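Local coordinates for protein 3-phosphoshikimate 1-carboxyvinyltransferase (Streptomyces sviceus, PDB 7M0O) that probably transfers the enolpyruvyl group of phosphoenolpyruvate to shikimate-3-phosphate, making the precursor of chorismate on the way to aromatic amino acids, at residues 228-233 with 239-244; 234-239 with 375-380. One frame throughout, in Å; residues are numbered along the deposited sequence.

Helix 223-235 supplies segment 228-233 and the start of 234-239. After 228-233 the chain passes through a turn and runs back as strand 240-244, so interaction 1 closes a loop of only five residues and lays the helix against its own following strand. Interaction 2 takes in that connection, at 234-239, and reaches across 135 residues to 375-380, the loop after helix 366-375. The segments alternate along the chain, so the two contacts cross rather than nest, and they share A239. They also touch directly, A232 CB lying 3.6 Å from L377 CD1. Together they tie one helix to a three-stranded sheet and to the loop that follows another helix.

Interaction 1: 228-233 with 239-244; sequences YFFAAA and AEVTVP
V241 fits its two methyls against one turn of helix, between F229 and A233: CG2 lies 3.7 Å from A233 CB, and CG1 is 4.2 Å from F229 CB. This is a helix-strand packing unit of the inverse alpha/beta barrel of EPSP synthases, in which helices lie inside and sheets outside. The helix segment 228-233 and strand 240-244 run nearly antiparallel (156°), their axes 7.5 Å apart at the closest. Every second strand residue, V241 and V243, directs its CB at the helix, while E240 and T242 direct theirs away.

Further along the strand F230 takes over. Its ring crosses the V243 side chain at about a right angle, and V243 CG2 rests against the CE1-CZ bond, 3.5 Å from each atom. V241 O lies at the ring edge, near its plane, 4.2 Å from CE1. The ring gets there because CG sits anti to the carbonyl carbon (chi1 -73°), which carries it from a CB that does not itself aim at the strand. A serine here would probably leave V243 CG2 without its aromatic neighbour and open a gap between helix and strand.

Beyond this first shell, F230 also meets T275 and V277 of the neighbouring strand, whose backbone pairs with V243 and V241, and L404 of helix 397-406 packs on both F229 and V241. Within the helix F229 O accepts A233 N at 3.2 Å, and V241 CG2 lies 3.7 Å from that same F229 O.

Interaction 2: 234-239 with 375-380; sequences ALTPGA and TGLRVP
L235 and R378 stand opposite each other with CA atoms 8.8 Å apart, and T236 and L377 follow with a spacing of 8.7 Å. Segment 234-239 goes from helix into a type II beta turn, T236 to A239, closed by A239 N on T236 O at 3.0 Å; G238 holds its third position with a positive phi of 79°, which suits glycine. Segment 375-380 is a loop between helix 366-375 and strand 383-384, where T375 O takes two amides, R378 N and V379 N.

Side chains bridge the space. L235 CD2 touches the arginine at R378 CG, 4.2 Å away, and F306 meets both residues. R378 then bends at chi2 (-79°) and again at chi3, folding the guanidinium back so that its edge, at NH1, comes near L235 O. One water links them, donating to L235 O at 2.5 Å and accepting from R378 NH1 at 2.6 Å, both legs short as modelled. L377 CD1 only brushes T236 OG1, whose hydrogen bond goes to A232 O.

Away from the annotated sites, the contact joins the turn after helix 223-235 to the loop after helix 366-375. Its polar link runs through water, so the coupling of R378 to L235 O is indirect and probably more adjustable than a direct bond.

Interaction 1: 228-233 with 239-244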
loop_
_atom_site.group_PDB
_atom_site.type_symbol
_atom_site.label_atom_id
_atom_site.label_comp_id
_atom_site.label_asym_id
_atom_site.label_seq_id
_atom_site.Cartn_x
_atom_site.Cartn_y
_atom_site.Cartn_z
ATOM N N TYR A 228 7.721 8.773 -8.942
ATOM C CA TYR A 228 9.027 9.402 -9.103
ATOM C C TYR A 228 9.661 9.020 -10.425
ATOM O O TYR A 228 10.336 9.845 -11.048
ATOM C CB TYR A 228 9.959 9.019 -7.937
ATOM C CG TYR A 228 9.259 9.212 -6.626
ATOM C CD1 TYR A 228 9.017 10.494 -6.138
ATOM C CD2 TYR A 228 8.780 8.122 -5.908
ATOM C CE1 TYR A 228 8.334 10.681 -4.954
ATOM C CE2 TYR A 228 8.092 8.305 -4.715
ATOM C CZ TYR A 228 7.870 9.580 -4.259
ATOM O OH TYR A 228 7.173 9.754 -3.091
ATOM N N PHE A 229 9.415 7.795 -10.893
ATOM C CA PHE A 229 10.022 7.354 -12.139
ATOM C C PHE A 229 9.256 7.928 -13.332
ATOM O O PHE A 229 9.869 8.386 -14.302
ATOM C CB PHE A 229 10.109 5.816 -12.140
ATOM C CG PHE A 229 11.024 5.271 -11.055
ATOM C CD1 PHE A 229 12.324 4.892 -11.345
ATOM C CD2 PHE A 229 10.606 5.223 -9.734
ATOM C CE1 PHE A 229 13.181 4.434 -10.339
ATOM C CE2 PHE A 229 11.453 4.797 -8.729
ATOM C CZ PHE A 229 12.752 4.393 -9.035
ATOM N N PHE A 230 7.925 8.008 -13.219
ATOM C CA PHE A 230 7.116 8.699 -14.218
ATOM C C PHE A 230 7.514 10.177 -14.330
ATOM O O PHE A 230 7.608 10.719 -15.437
ATOM C CB PHE A 230 5.629 8.585 -13.866
ATOM C CG PHE A 230 5.007 7.215 -14.091
ATOM C CD1 PHE A 230 5.346 6.419 -15.176
ATOM C CD2 PHE A 230 4.035 6.762 -13.227
ATOM C CE1 PHE A 230 4.721 5.171 -15.365
ATOM C CE2 PHE A 230 3.402 5.529 -13.414
ATOM C CZ PHE A 230 3.748 4.741 -14.482
ATOM N N ALA A 231 7.715 10.857 -13.190
ATOM C CA ALA A 231 8.104 12.272 -13.200
ATOM C C ALA A 231 9.463 12.491 -13.858
ATOM O O ALA A 231 9.650 13.466 -14.605
ATOM C CB ALA A 231 8.132 12.820 -11.773
ATOM N N ALA A 232 10.430 11.624 -13.564
ATOM C CA ALA A 232 11.744 11.718 -14.203
ATOM C C ALA A 232 11.620 11.670 -15.725
ATOM O O ALA A 232 12.295 12.427 -16.444
ATOM C CB ALA A 232 12.644 10.584 -13.700
ATOM N N ALA A 233 10.733 10.809 -16.240
ATOM C CA ALA A 233 10.558 10.729 -17.687
ATOM C C ALA A 233 9.910 11.995 -18.237
ATOM O O ALA A 233 10.315 12.495 -19.288
ATOM C CB ALA A 233 9.727 9.497 -18.049
ATOM N N ALA A 239 12.866 10.865 -23.066
ATOM C CA ALA A 239 13.018 9.697 -22.207
ATOM C C ALA A 239 11.687 8.969 -22.041
ATOM O O ALA A 239 10.623 9.589 -21.981
ATOM C CB ALA A 239 13.562 10.099 -20.840
ATOM N N GLU A 240 11.746 7.642 -21.928
ATOM C CA GLU A 240 10.516 6.887 -21.710
ATOM C C GLU A 240 10.677 5.952 -20.519
ATOM O O GLU A 240 11.736 5.339 -20.310
ATOM C CB GLU A 240 10.066 6.118 -23.006
ATOM C CG GLU A 240 10.947 4.983 -23.462
ATOM C CD GLU A 240 10.500 4.335 -24.795
ATOM O OE1 GLU A 240 9.878 4.999 -25.661
ATOM O OE2 GLU A 240 10.792 3.137 -24.950
ATOM N N VAL A 241 9.627 5.900 -19.705
ATOM C CA VAL A 241 9.518 4.974 -18.587
ATOM C C VAL A 241 8.201 4.231 -18.723
ATOM O O VAL A 241 7.135 4.851 -18.833
ATOM C CB VAL A 241 9.601 5.693 -17.227
ATOM C CG1 VAL A 241 9.191 4.742 -16.093
ATOM C CG2 VAL A 241 11.023 6.199 -17.002
ATOM N N THR A 242 8.267 2.903 -18.727
ATOM C CA THR A 242 7.063 2.088 -18.672
ATOM C C THR A 242 7.048 1.295 -17.373
ATOM O O THR A 242 8.067 0.708 -16.994
ATOM C CB THR A 242 6.984 1.137 -19.876
ATOM O OG1 THR A 242 6.970 1.919 -21.082
ATOM C CG2 THR A 242 5.713 0.294 -19.807
ATOM N N VAL A 243 5.894 1.270 -16.702
ATOM C CA VAL A 243 5.699 0.416 -15.529
ATOM C C VAL A 243 4.674 -0.667 -15.840
ATOM O O VAL A 243 3.459 -0.398 -15.811
ATOM C CB VAL A 243 5.258 1.230 -14.299
ATOM C CG1 VAL A 243 5.058 0.305 -13.091
ATOM C CG2 VAL A 243 6.291 2.322 -13.961
ATOM N N PRO A 244 5.096 -1.895 -16.147
ATOM C CA PRO A 244 4.111 -2.953 -16.392
ATOM C C PRO A 244 3.348 -3.265 -15.114
ATOM O O PRO A 244 3.922 -3.290 -14.022
ATOM C CB PRO A 244 4.963 -4.149 -16.847
ATOM C CG PRO A 244 6.333 -3.601 -17.160
ATOM C CD PRO A 244 6.483 -2.380 -16.273
#

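Interaction 2: 234-239 with 375-380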
loop_
_atom_site.group_PDB
_atom_site.type_symbol
_atom_site.label_atom_id
_atom_site.label_comp_id
_atom_site.label_asym_id
_atom_site.label_seq_id
_atom_site.Cartn_x
_atom_site.Cartn_y
_atom_site.Cartn_z
ATOM N N ALA A 234 8.904 12.531 -17.543
ATOM C CA ALA A 234 8.207 13.721 -18.038
ATOM C C ALA A 234 9.141 14.925 -18.087
ATOM O O ALA A 234 9.002 15.803 -18.955
ATOM C CB ALA A 234 7.003 14.024 -17.142
ATOM N N LEU A 235 10.131 14.941 -17.204
ATOM C CA LEU A 235 11.072 16.044 -17.095
ATOM C C LEU A 235 12.163 15.984 -18.153
ATOM O O LEU A 235 12.804 17.005 -18.422
ATOM C CB LEU A 235 11.696 16.010 -15.706
ATOM C CG LEU A 235 12.774 17.011 -15.337
ATOM C CD1 LEU A 235 12.146 18.396 -15.350
ATOM C CD2 LEU A 235 13.301 16.628 -13.984
ATOM N N THR A 236 12.386 14.814 -18.742
ATOM C CA THR A 236 13.533 14.541 -19.604
ATOM C C THR A 236 13.072 14.358 -21.046
ATOM O O THR A 236 12.464 13.327 -21.368
ATOM C CB THR A 236 14.264 13.285 -19.114
ATOM O OG1 THR A 236 14.532 13.387 -17.702
ATOM C CG2 THR A 236 15.581 13.075 -19.892
ATOM N N PRO A 237 13.359 15.287 -21.961
ATOM C CA PRO A 237 12.819 15.161 -23.326
ATOM C C PRO A 237 13.326 13.904 -24.020
ATOM O O PRO A 237 14.518 13.595 -23.990
ATOM C CB PRO A 237 13.306 16.439 -24.021
ATOM C CG PRO A 237 14.450 16.925 -23.191
ATOM C CD PRO A 237 14.131 16.527 -21.778
ATOM N N GLY A 238 12.390 13.172 -24.628
ATOM C CA GLY A 238 12.690 11.920 -25.287
ATOM C C GLY A 238 12.841 10.705 -24.388
ATOM O O GLY A 238 12.980 9.592 -24.908
ATOM N N ALA A 239 12.866 10.865 -23.066
ATOM C CA ALA A 239 13.018 9.697 -22.207
ATOM C C ALA A 239 11.687 8.969 -22.041
ATOM O O ALA A 239 10.623 9.589 -21.981
ATOM C CB ALA A 239 13.562 10.099 -20.840
ATOM N N THR A 375 14.503 16.105 -8.782
ATOM C CA THR A 375 15.068 17.421 -9.049
ATOM C C THR A 375 16.549 17.328 -9.373
ATOM O O THR A 375 17.060 18.086 -10.207
ATOM C CB THR A 375 14.870 18.334 -7.839
ATOM O OG1 THR A 375 13.508 18.279 -7.401
ATOM C CG2 THR A 375 15.234 19.765 -8.186
ATOM N N GLY A 376 17.248 16.399 -8.722
ATOM C CA GLY A 376 18.686 16.238 -8.923
ATOM C C GLY A 376 19.104 15.741 -10.302
ATOM O O GLY A 376 20.295 15.825 -10.626
ATOM N N LEU A 377 18.178 15.192 -11.100
ATOM C CA LEU A 377 18.475 14.915 -12.506
ATOM C C LEU A 377 18.914 16.160 -13.265
ATOM O O LEU A 377 19.720 16.061 -14.205
ATOM C CB LEU A 377 17.244 14.326 -13.190
ATOM C CG LEU A 377 16.799 12.959 -12.685
ATOM C CD1 LEU A 377 15.604 12.549 -13.500
ATOM C CD2 LEU A 377 17.900 11.923 -12.793
ATOM N N ARG A 378 18.375 17.333 -12.912
ATOM C CA ARG A 378 18.703 18.566 -13.614
ATOM C C ARG A 378 19.461 19.586 -12.774
ATOM O O ARG A 378 20.012 20.534 -13.346
ATOM C CB ARG A 378 17.425 19.234 -14.150
ATOM C CG ARG A 378 16.817 18.545 -15.367
ATOM C CD ARG A 378 17.546 18.903 -16.664
ATOM N NE ARG A 378 17.444 20.325 -16.983
ATOM C CZ ARG A 378 16.370 20.889 -17.530
ATOM N NH1 ARG A 378 15.308 20.153 -17.807
ATOM N NH2 ARG A 378 16.350 22.191 -17.778
ATOM N N VAL A 379 19.484 19.431 -11.451
ATOM C CA VAL A 379 20.186 20.367 -10.574
ATOM C C VAL A 379 21.327 19.630 -9.885
ATOM O O VAL A 379 21.080 18.834 -8.965
ATOM C CB VAL A 379 19.238 20.988 -9.535
ATOM C CG1 VAL A 379 20.014 21.879 -8.580
ATOM C CG2 VAL A 379 18.107 21.774 -10.217
ATOM N N PRO A 380 22.576 19.874 -10.274
ATOM C CA PRO A 380 23.698 19.168 -9.643
ATOM C C PRO A 380 23.898 19.595 -8.199
ATOM O O PRO A 380 23.549 20.706 -7.797
ATOM C CB PRO A 380 24.906 19.575 -10.502
ATOM C CG PRO A 380 24.335 20.152 -11.766
ATOM C CD PRO A 380 23.019 20.760 -11.364
HETATM O O HOH W 1 15.239 17.555 -18.283
#